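Local coordinates for nitrogenase molybdenum-iron protein alpha chain (Clostridium pasteurianum, PDB 4WES) that forms part of the molybdenum-iron component of nitrogenase, which reduces dinitrogen to ammonia with release of hydrogen at the cost of ATP, at residues 339-344 / 460-465. Residues are numbered along the deposited sequence; the frame is centred on the assembly and turned at random.
Sequences ACLYVG and MFFAGI. With HCA (3-hydroxy-3-carboxy-adipic acid), chain E; ICS (iron-sulfur-molybdenum cluster with interstitial carbon), chain F.
Cys340 CB sits over the centre of one face of the Phe461 ring, 3.4 Å from its centroid, a CH-pi contact across a parallel beta pair, while Cys340 SG lies obliquely beyond, toward CD1 and CE1. Tyr342 CB meets the same ring at its edge, in plane, near CE2. The Phe462 ring has Cys340 O and Ala339 CB at its edge and Leu341 CG set obliquely. A chi1 of -160° sets Phe461 CG anti to its backbone N, and the ring lies against Cys340; helix 446-456 packs on this side of a mixed sheet, in which 460-462 is an edge strand within this chain. On the other side, helix 492-507 packs on Met460 and Phe462, and Met460 CG touches Ala339 CB at 3.6 Å. Three backbone hydrogen bonds join the strands: Cys340 N to Met460 O (3.1 Å), Phe462 N to Cys340 O (2.8 Å) and Tyr342 N to Phe462 O (2.9 Å). Ala463 CA still contacts Tyr342 O (3.2 Å); after that the segments part and enter the active site. Val343 CG1 and Gly344 N approach sulfur S3A of the iron-molybdenum cofactor, whose molybdenum carries homocitrate; Ile465 N donates a hydrogen bond of 2.8 Å to homocitrate O3, at an N-H...O angle of 162°.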
loop_
_atom_site.group_PDB
_atom_site.type_symbol
_atom_site.label_atom_id
_atom_site.label_comp_id
_atom_site.label_asym_id
_atom_site.label_seq_id
_atom_site.Cartn_x
_atom_site.Cartn_y
_atom_site.Cartn_z
ATOM N N ALA A 339 -2.880 -37.422 7.298
ATOM C CA ALA A 339 -3.066 -36.683 6.053
ATOM C C ALA A 339 -3.996 -37.409 5.107
ATOM O O ALA A 339 -4.083 -38.649 5.102
ATOM C CB ALA A 339 -1.724 -36.442 5.376
ATOM N N CYS A 340 -4.608 -36.616 4.226
ATOM C CA CYS A 340 -5.273 -37.116 3.020
ATOM C C CYS A 340 -4.628 -36.405 1.809
ATOM O O CYS A 340 -4.211 -35.268 1.936
ATOM C CB CYS A 340 -6.768 -36.815 3.066
ATOM S SG CYS A 340 -7.624 -37.328 4.558
ATOM N N LEU A 341 -4.615 -37.114 0.682
ATOM C CA LEU A 341 -4.086 -36.534 -0.557
ATOM C C LEU A 341 -5.042 -36.728 -1.703
ATOM O O LEU A 341 -5.426 -37.853 -2.002
ATOM C CB LEU A 341 -2.745 -37.153 -0.962
ATOM C CG LEU A 341 -1.623 -37.106 0.029
ATOM C CD1 LEU A 341 -1.593 -38.290 0.933
ATOM C CD2 LEU A 341 -0.287 -37.022 -0.691
ATOM N N TYR A 342 -5.348 -35.641 -2.411
ATOM C CA TYR A 342 -6.217 -35.718 -3.563
ATOM C C TYR A 342 -5.729 -34.765 -4.639
ATOM O O TYR A 342 -5.909 -33.572 -4.527
ATOM C CB TYR A 342 -7.691 -35.413 -3.225
ATOM C CG TYR A 342 -8.579 -35.635 -4.420
ATOM C CD1 TYR A 342 -8.808 -36.919 -4.874
ATOM C CD2 TYR A 342 -9.130 -34.583 -5.115
ATOM C CE1 TYR A 342 -9.580 -37.161 -5.992
ATOM C CE2 TYR A 342 -9.917 -34.815 -6.239
ATOM C CZ TYR A 342 -10.139 -36.099 -6.677
ATOM O OH TYR A 342 -10.934 -36.358 -7.781
ATOM N N VAL A 343 -5.078 -35.319 -5.648
ATOM C CA VAL A 343 -4.531 -34.513 -6.750
ATOM C C VAL A 343 -5.001 -35.118 -8.078
ATOM O O VAL A 343 -6.022 -35.797 -8.116
ATOM C CB VAL A 343 -2.979 -34.305 -6.654
ATOM C CG1 VAL A 343 -2.616 -32.920 -7.106
ATOM C CG2 VAL A 343 -2.489 -34.494 -5.225
ATOM N N GLY A 344 -4.344 -34.804 -9.183
ATOM C CA GLY A 344 -4.910 -35.133 -10.476
ATOM C C GLY A 344 -4.649 -36.542 -10.970
ATOM O O GLY A 344 -5.593 -37.334 -11.192
ATOM N N MET A 460 -4.332 -32.693 8.119
ATOM C CA MET A 460 -4.063 -31.948 6.909
ATOM C C MET A 460 -4.681 -32.685 5.733
ATOM O O MET A 460 -4.761 -33.903 5.720
ATOM C CB MET A 460 -2.549 -31.768 6.727
ATOM C CG MET A 460 -1.793 -33.057 6.483
ATOM S SD MET A 460 -0.026 -33.011 6.778
ATOM C CE MET A 460 -0.014 -33.288 8.544
ATOM N N PHE A 461 -5.077 -31.918 4.704
ATOM C CA PHE A 461 -5.711 -32.493 3.521
ATOM C C PHE A 461 -5.138 -31.758 2.321
ATOM O O PHE A 461 -5.430 -30.600 2.107
ATOM C CB PHE A 461 -7.242 -32.390 3.615
ATOM C CG PHE A 461 -7.990 -33.341 2.721
ATOM C CD1 PHE A 461 -9.024 -34.120 3.229
ATOM C CD2 PHE A 461 -7.681 -33.462 1.362
ATOM C CE1 PHE A 461 -9.686 -34.991 2.423
ATOM C CE2 PHE A 461 -8.348 -34.362 0.555
ATOM C CZ PHE A 461 -9.353 -35.121 1.097
ATOM N N PHE A 462 -4.276 -32.465 1.581
ATOM C CA PHE A 462 -3.615 -31.885 0.402
ATOM C C PHE A 462 -4.539 -32.017 -0.803
ATOM O O PHE A 462 -5.014 -33.116 -1.092
ATOM C CB PHE A 462 -2.308 -32.616 0.124
ATOM C CG PHE A 462 -1.279 -32.504 1.203
ATOM C CD1 PHE A 462 -1.168 -33.464 2.189
ATOM C CD2 PHE A 462 -0.422 -31.438 1.232
ATOM C CE1 PHE A 462 -0.224 -33.371 3.176
ATOM C CE2 PHE A 462 0.534 -31.331 2.225
ATOM C CZ PHE A 462 0.628 -32.276 3.211
ATOM N N ALA A 463 -4.717 -30.920 -1.546
ATOM C CA ALA A 463 -5.604 -30.954 -2.710
ATOM C C ALA A 463 -5.261 -29.804 -3.657
ATOM O O ALA A 463 -4.056 -29.557 -3.896
ATOM C CB ALA A 463 -7.082 -31.006 -2.262
ATOM N N GLY A 464 -6.246 -29.130 -4.197
ATOM C CA GLY A 464 -6.057 -28.016 -5.079
ATOM C C GLY A 464 -6.771 -26.771 -4.618
ATOM O O GLY A 464 -7.244 -26.693 -3.447
ATOM N N ILE A 465 -6.909 -25.815 -5.519
ATOM C CA ILE A 465 -7.454 -24.524 -5.177
ATOM C C ILE A 465 -8.959 -24.556 -4.884
ATOM O O ILE A 465 -9.452 -23.734 -4.110
ATOM C CB ILE A 465 -7.101 -23.517 -6.296
ATOM C CG1 ILE A 465 -7.393 -22.083 -5.904
ATOM C CG2 ILE A 465 -7.808 -23.866 -7.603
ATOM C CD1 ILE A 465 -6.652 -21.590 -4.728
HETATM C C1 HCA E . -5.774 -28.223 -14.586
HETATM C C2 HCA E . -4.653 -27.377 -13.974
HETATM C C3 HCA E . -4.422 -27.633 -12.486
HETATM C C4 HCA E . -5.450 -26.905 -11.599
HETATM C C5 HCA E . -4.976 -26.997 -10.138
HETATM C C6 HCA E . -5.967 -26.791 -9.032
HETATM C C7 HCA E . -3.031 -27.120 -12.107
HETATM O O1 HCA E . -6.096 -29.289 -14.045
HETATM O O2 HCA E . -6.306 -27.820 -15.634
HETATM O O3 HCA E . -5.587 -26.143 -8.009
HETATM O O4 HCA E . -7.117 -27.273 -9.141
HETATM O O5 HCA E . -2.271 -27.913 -11.509
HETATM O O6 HCA E . -2.744 -25.940 -12.352
HETATM O O7 HCA E . -4.507 -29.022 -12.203
HETATM FE FE1 ICS F . 1.021 -35.373 -14.289
HETATM MO MO1 ICS F . -2.663 -30.093 -11.654
HETATM FE FE2 ICS F . -1.136 -33.857 -14.630
HETATM FE FE3 ICS F . 1.110 -32.777 -13.663
HETATM FE FE4 ICS F . -0.283 -34.504 -12.201
HETATM FE FE5 ICS F . -1.678 -32.562 -11.227
HETATM FE FE6 ICS F . -2.470 -31.885 -13.644
HETATM FE FE7 ICS F . -0.304 -30.847 -12.672
HETATM C CX ICS F . -0.781 -32.787 -12.985
HETATM S S1A ICS F . -1.148 -35.947 -13.767
HETATM S S1B ICS F . -3.797 -32.127 -11.870
HETATM S S2A ICS F . 0.828 -33.668 -15.755
HETATM S S2B ICS F . -2.960 -32.925 -15.501
HETATM S S3A ICS F . -1.168 -34.479 -10.153
HETATM S S3B ICS F . -1.863 -29.758 -13.864
HETATM S S4A ICS F . 2.000 -34.446 -12.414
HETATM S S4B ICS F . -0.715 -30.678 -10.494
HETATM S S5A ICS F . 1.783 -30.669 -13.355
#